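Local coordinates for protein fructuronate-tagaturonate epimerase UxaE from Cohnella laeviribosi in complex with 1 glycerol (Cohnella laeviribosi, PDB 6IL9) that catalyses the epimerisation that interconverts fructuronate and tagaturonate, probably with the help of a zinc ion bound in its TIM barrel, at residues M170-G175 against A262-D267; L179-S184 against V266-S271. All coordinates share one frame; numbering follows the deposited sequence.

Interaction 1 of 2, residues M170-G175 against A262-D267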
loop_
_atom_site.group_PDB
_atom_site.type_symbol
_atom_site.label_atom_id
_atom_site.label_comp_id
_atom_site.label_asym_id
_atom_site.label_seq_id
_atom_site.Cartn_x
_atom_site.Cartn_y
_atom_site.Cartn_z
ATOM N N MET A 170 -6.217 16.378 3.478
ATOM C CA MET A 170 -5.268 15.999 4.521
ATOM C C MET A 170 -4.027 15.361 3.915
ATOM O O MET A 170 -2.898 15.735 4.246
ATOM C CB MET A 170 -5.938 15.048 5.515
ATOM C CG MET A 170 -4.994 14.413 6.542
ATOM S SD MET A 170 -5.826 13.246 7.663
ATOM C CE MET A 170 -6.409 11.974 6.535
ATOM N N ALA A 171 -4.224 14.398 3.011
ATOM C CA ALA A 171 -3.095 13.745 2.361
ATOM C C ALA A 171 -2.183 14.761 1.687
ATOM O O ALA A 171 -0.955 14.691 1.811
ATOM C CB ALA A 171 -3.603 12.718 1.345
ATOM N N LEU A 172 -2.759 15.719 0.963
ATOM C CA LEU A 172 -1.910 16.696 0.289
ATOM C C LEU A 172 -1.194 17.584 1.298
ATOM O O LEU A 172 -0.013 17.905 1.120
ATOM C CB LEU A 172 -2.741 17.534 -0.685
ATOM C CG LEU A 172 -3.205 16.785 -1.936
ATOM C CD1 LEU A 172 -4.408 17.463 -2.575
ATOM C CD2 LEU A 172 -2.069 16.702 -2.929
ATOM N N ASP A 173 -1.895 17.975 2.367
ATOM C CA ASP A 173 -1.305 18.834 3.391
ATOM C C ASP A 173 -0.153 18.154 4.110
ATOM O O ASP A 173 0.781 18.824 4.560
ATOM C CB ASP A 173 -2.366 19.235 4.417
ATOM C CG ASP A 173 -3.411 20.154 3.843
ATOM O OD1 ASP A 173 -3.104 20.844 2.853
ATOM O OD2 ASP A 173 -4.536 20.194 4.384
ATOM N N LEU A 174 -0.204 16.834 4.234
ATOM C CA LEU A 174 0.798 16.080 4.971
ATOM C C LEU A 174 1.970 15.627 4.105
ATOM O O LEU A 174 2.880 14.965 4.616
ATOM C CB LEU A 174 0.134 14.874 5.644
ATOM C CG LEU A 174 -0.787 15.207 6.820
ATOM C CD1 LEU A 174 -1.418 13.946 7.399
ATOM C CD2 LEU A 174 -0.025 15.977 7.894
ATOM N N GLY A 175 1.987 15.976 2.820
ATOM C CA GLY A 175 3.135 15.706 1.986
ATOM C C GLY A 175 3.065 14.431 1.177
ATOM O O GLY A 175 4.092 14.007 0.633
ATOM N N ALA A 262 -2.227 21.320 -6.857
ATOM C CA ALA A 262 -1.428 20.959 -5.686
ATOM C C ALA A 262 -0.152 21.783 -5.548
ATOM O O ALA A 262 0.418 21.827 -4.450
ATOM C CB ALA A 262 -1.069 19.470 -5.717
ATOM N N GLY A 263 0.330 22.408 -6.617
ATOM C CA GLY A 263 1.555 23.182 -6.528
ATOM C C GLY A 263 2.830 22.370 -6.474
ATOM O O GLY A 263 3.908 22.946 -6.281
ATOM N N ARG A 264 2.738 21.054 -6.645
ATOM C CA ARG A 264 3.877 20.151 -6.675
ATOM C C ARG A 264 3.427 18.911 -7.434
ATOM O O ARG A 264 2.231 18.713 -7.666
ATOM C CB ARG A 264 4.360 19.804 -5.262
ATOM C CG ARG A 264 3.280 19.154 -4.396
ATOM C CD ARG A 264 3.713 19.079 -2.921
ATOM N NE ARG A 264 2.671 18.496 -2.078
ATOM C CZ ARG A 264 2.486 17.184 -1.937
ATOM N NH1 ARG A 264 3.273 16.339 -2.590
ATOM N NH2 ARG A 264 1.520 16.718 -1.148
ATOM N N ALA A 265 4.392 18.084 -7.823
ATOM C CA ALA A 265 4.081 16.863 -8.559
ATOM C C ALA A 265 3.344 15.863 -7.668
ATOM O O ALA A 265 3.757 15.604 -6.531
ATOM C CB ALA A 265 5.366 16.240 -9.103
ATOM N N VAL A 266 2.262 15.289 -8.196
ATOM C CA VAL A 266 1.456 14.302 -7.481
ATOM C C VAL A 266 1.121 13.186 -8.456
ATOM O O VAL A 266 0.679 13.448 -9.581
ATOM C CB VAL A 266 0.162 14.912 -6.905
ATOM C CG1 VAL A 266 -0.773 13.817 -6.407
ATOM C CG2 VAL A 266 0.475 15.894 -5.776
ATOM N N ASP A 267 1.339 11.950 -8.039
ATOM C CA ASP A 267 0.977 10.796 -8.854
ATOM C C ASP A 267 -0.449 10.410 -8.502
ATOM O O ASP A 267 -0.724 10.029 -7.361
ATOM C CB ASP A 267 1.946 9.640 -8.609
ATOM C CG ASP A 267 3.339 9.921 -9.142
ATOM O OD1 ASP A 267 3.476 10.658 -10.150
ATOM O OD2 ASP A 267 4.297 9.397 -8.550
#
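A262 opens the contact with its methyl. Its CB lies 4.1 Å from L172 CD2, on the last turn of helix 165-173. After G263, R264 reaches back to the helix. R264 CG sits between the backbone N and the carbonyl carbon (chi1 58°), and the chain from CG to NE is extended. R264 NH2 donates to L172 O at 3.0 Å, in the carbonyl plane and on a lone pair, with an N-H...O angle of 149°. L172 O also accepts from G175 N at 3.3 Å, so two donors grip one carbonyl. G175 has positive phi and closes the helix in a Schellman motif; its C lies 3.6 Å from R264 NH2, oblique to the guanidinium. R264 NH2 also donates to F176 O, its strongest partner, just past the helix end. V266 follows, its CG2 3.9 Å from L172 CD2, the two side chains crossing at about a right angle. The same CG2 lies over one face of the guanidinium, offset toward the rim. An alanine in place of R264 removes the guanidinium and would probably leave L172 O and F176 O without this donor, and V266 CG2 without the group it covers. The contact is a surface joint of the TIM barrel. It ties the C-terminal end of helix 165-173 to the loop between helix 234-259 and strand 267-271, and the helix is also backed by strand 178-182.

Interaction 2 of 2, residues L179-S184 against V266-S271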
loop_
_atom_site.group_PDB
_atom_site.type_symbol
_atom_site.label_atom_id
_atom_site.label_comp_id
_atom_site.label_asym_id
_atom_site.label_seq_id
_atom_site.Cartn_x
_atom_site.Cartn_y
_atom_site.Cartn_z
ATOM N N LEU A 179 -1.726 9.905 -4.724
ATOM C CA LEU A 179 -3.092 9.983 -4.218
ATOM C C LEU A 179 -3.946 8.968 -4.958
ATOM O O LEU A 179 -4.090 9.050 -6.179
ATOM C CB LEU A 179 -3.668 11.396 -4.382
ATOM C CG LEU A 179 -3.247 12.448 -3.363
ATOM C CD1 LEU A 179 -4.281 13.564 -3.294
ATOM C CD2 LEU A 179 -3.052 11.835 -2.002
ATOM N N THR A 180 -4.506 8.009 -4.220
ATOM C CA THR A 180 -5.349 6.965 -4.786
ATOM C C THR A 180 -6.810 7.338 -4.584
ATOM O O THR A 180 -7.277 7.408 -3.446
ATOM C CB THR A 180 -5.056 5.617 -4.122
ATOM O OG1 THR A 180 -3.697 5.251 -4.399
ATOM C CG2 THR A 180 -5.996 4.532 -4.632
ATOM N N LEU A 181 -7.525 7.561 -5.678
ATOM C CA LEU A 181 -8.939 7.932 -5.623
ATOM C C LEU A 181 -9.792 6.683 -5.793
ATOM O O LEU A 181 -9.881 6.119 -6.892
ATOM C CB LEU A 181 -9.290 8.966 -6.693
ATOM C CG LEU A 181 -10.722 9.512 -6.562
ATOM C CD1 LEU A 181 -10.843 10.275 -5.258
ATOM C CD2 LEU A 181 -11.069 10.414 -7.746
ATOM N N ASP A 182 -10.435 6.269 -4.707
ATOM C CA ASP A 182 -11.400 5.181 -4.732
ATOM C C ASP A 182 -12.699 5.697 -5.335
ATOM O O ASP A 182 -13.369 6.550 -4.738
ATOM C CB ASP A 182 -11.597 4.663 -3.309
ATOM C CG ASP A 182 -12.388 3.371 -3.245
ATOM O OD1 ASP A 182 -13.206 3.109 -4.156
ATOM O OD2 ASP A 182 -12.179 2.612 -2.268
ATOM N N CYS A 183 -13.058 5.179 -6.516
ATOM C CA CYS A 183 -14.272 5.578 -7.222
ATOM C C CYS A 183 -15.346 4.495 -7.174
ATOM O O CYS A 183 -16.288 4.523 -7.972
ATOM C CB CYS A 183 -13.946 5.944 -8.672
ATOM S SG CYS A 183 -12.756 7.294 -8.796
ATOM N N SER A 184 -15.218 3.542 -6.246
ATOM C CA SER A 184 -16.154 2.423 -6.190
ATOM C C SER A 184 -17.564 2.873 -5.830
ATOM O O SER A 184 -18.540 2.287 -6.310
ATOM C CB SER A 184 -15.657 1.374 -5.190
ATOM O OG SER A 184 -15.712 1.861 -3.856
ATOM N N VAL A 266 2.262 15.289 -8.196
ATOM C CA VAL A 266 1.456 14.302 -7.481
ATOM C C VAL A 266 1.121 13.186 -8.456
ATOM O O VAL A 266 0.679 13.448 -9.581
ATOM C CB VAL A 266 0.162 14.912 -6.905
ATOM C CG1 VAL A 266 -0.773 13.817 -6.407
ATOM C CG2 VAL A 266 0.475 15.894 -5.776
ATOM N N ASP A 267 1.339 11.950 -8.039
ATOM C CA ASP A 267 0.977 10.796 -8.854
ATOM C C ASP A 267 -0.449 10.410 -8.502
ATOM O O ASP A 267 -0.724 10.029 -7.361
ATOM C CB ASP A 267 1.946 9.640 -8.609
ATOM C CG ASP A 267 3.339 9.921 -9.142
ATOM O OD1 ASP A 267 3.476 10.658 -10.150
ATOM O OD2 ASP A 267 4.297 9.397 -8.550
ATOM N N PHE A 268 -1.347 10.513 -9.479
ATOM C CA PHE A 268 -2.784 10.361 -9.278
ATOM C C PHE A 268 -3.186 8.975 -9.756
ATOM O O PHE A 268 -3.097 8.684 -10.951
ATOM C CB PHE A 268 -3.500 11.464 -10.058
ATOM C CG PHE A 268 -4.996 11.504 -9.890
ATOM C CD1 PHE A 268 -5.586 11.432 -8.640
ATOM C CD2 PHE A 268 -5.810 11.683 -11.012
ATOM C CE1 PHE A 268 -6.980 11.501 -8.503
ATOM C CE2 PHE A 268 -7.202 11.759 -10.887
ATOM C CZ PHE A 268 -7.784 11.666 -9.628
ATOM N N GLU A 269 -3.606 8.106 -8.828
ATOM C CA GLU A 269 -4.070 6.767 -9.174
ATOM C C GLU A 269 -5.586 6.732 -9.121
ATOM O O GLU A 269 -6.185 7.215 -8.157
ATOM C CB GLU A 269 -3.505 5.703 -8.223
ATOM C CG GLU A 269 -4.201 4.358 -8.413
ATOM C CD GLU A 269 -3.471 3.195 -7.777
ATOM O OE1 GLU A 269 -3.982 2.672 -6.765
ATOM O OE2 GLU A 269 -2.406 2.783 -8.294
ATOM N N ILE A 270 -6.206 6.178 -10.155
ATOM C CA ILE A 270 -7.651 5.995 -10.178
ATOM C C ILE A 270 -7.933 4.537 -9.846
ATOM O O ILE A 270 -7.432 3.628 -10.516
ATOM C CB ILE A 270 -8.247 6.399 -11.531
ATOM C CG1 ILE A 270 -8.095 7.913 -11.705
ATOM C CG2 ILE A 270 -9.716 5.993 -11.590
ATOM C CD1 ILE A 270 -8.079 8.356 -13.134
ATOM N N SER A 271 -8.729 4.312 -8.808
ATOM C CA SER A 271 -8.984 2.968 -8.305
ATOM C C SER A 271 -10.450 2.628 -8.514
ATOM O O SER A 271 -11.340 3.352 -8.050
ATOM C CB SER A 271 -8.576 2.858 -6.835
ATOM O OG SER A 271 -9.322 1.867 -6.148
HETATM O O HOH W 1 -12.216 1.156 -5.707
#
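L179 and F268 begin four parallel bridges that run on through T180 with E269 and L181 with I270 to D182 with S271. The tight part is the backbone pairing and the packing of L181 on F268. Five backbone hydrogen bonds hold these neighbouring barrel strands. The straightest is L181 N to E269 O, 2.8 Å and 176°. F268 CG is anti to the backbone N (chi1 -176°), and the ring lies alongside L181, with CE1 3.9 Å from L181 CB. L179 CG meets V266 CG1 more loosely at 4.2 Å. I168 and F250 of the flanking helices also pack on L181.

The other face is polar. E269 runs beside T180, its OE1 3.5 Å from T180 CG2. E269 OE1 forms a salt bridge with K366 and a hydrogen bond with H343. The looser end lies near the partly exposed S184. There a water bridges D182 and S271, donating to D182 OD1 at 2.7 Å and to S271 OG at 3.0 Å. D182 OD1 also takes S184 N at 2.9 Å, an Asx turn, and S184 OG. D182 OD2 binds H161, and S271 OG binds D273. H161, D273 and H343 all bind zinc, so D182, S271 and E269 are second-shell residues that probably help orient the site.

How the interactions relate
Interaction 2 is buried and interaction 1 lies at the surface, with centres about 13 Å apart. Both concern the same part of the TIM barrel. Interaction 2 pairs strands 178-182 and 267-271 directly; interaction 1 joins the helix before the first strand to the loop before the second. They share V266 and D267, where loop passes into strand. They also touch through L179, whose CD2 lies 3.5 Å from A171 CB. The chemistry follows the place. At the surface, one arginine and a few aliphatic groups bridge the segments. In the barrel, regular backbone bonds join the strands, and side chains alternate between an apolar face and a polar one near the zinc.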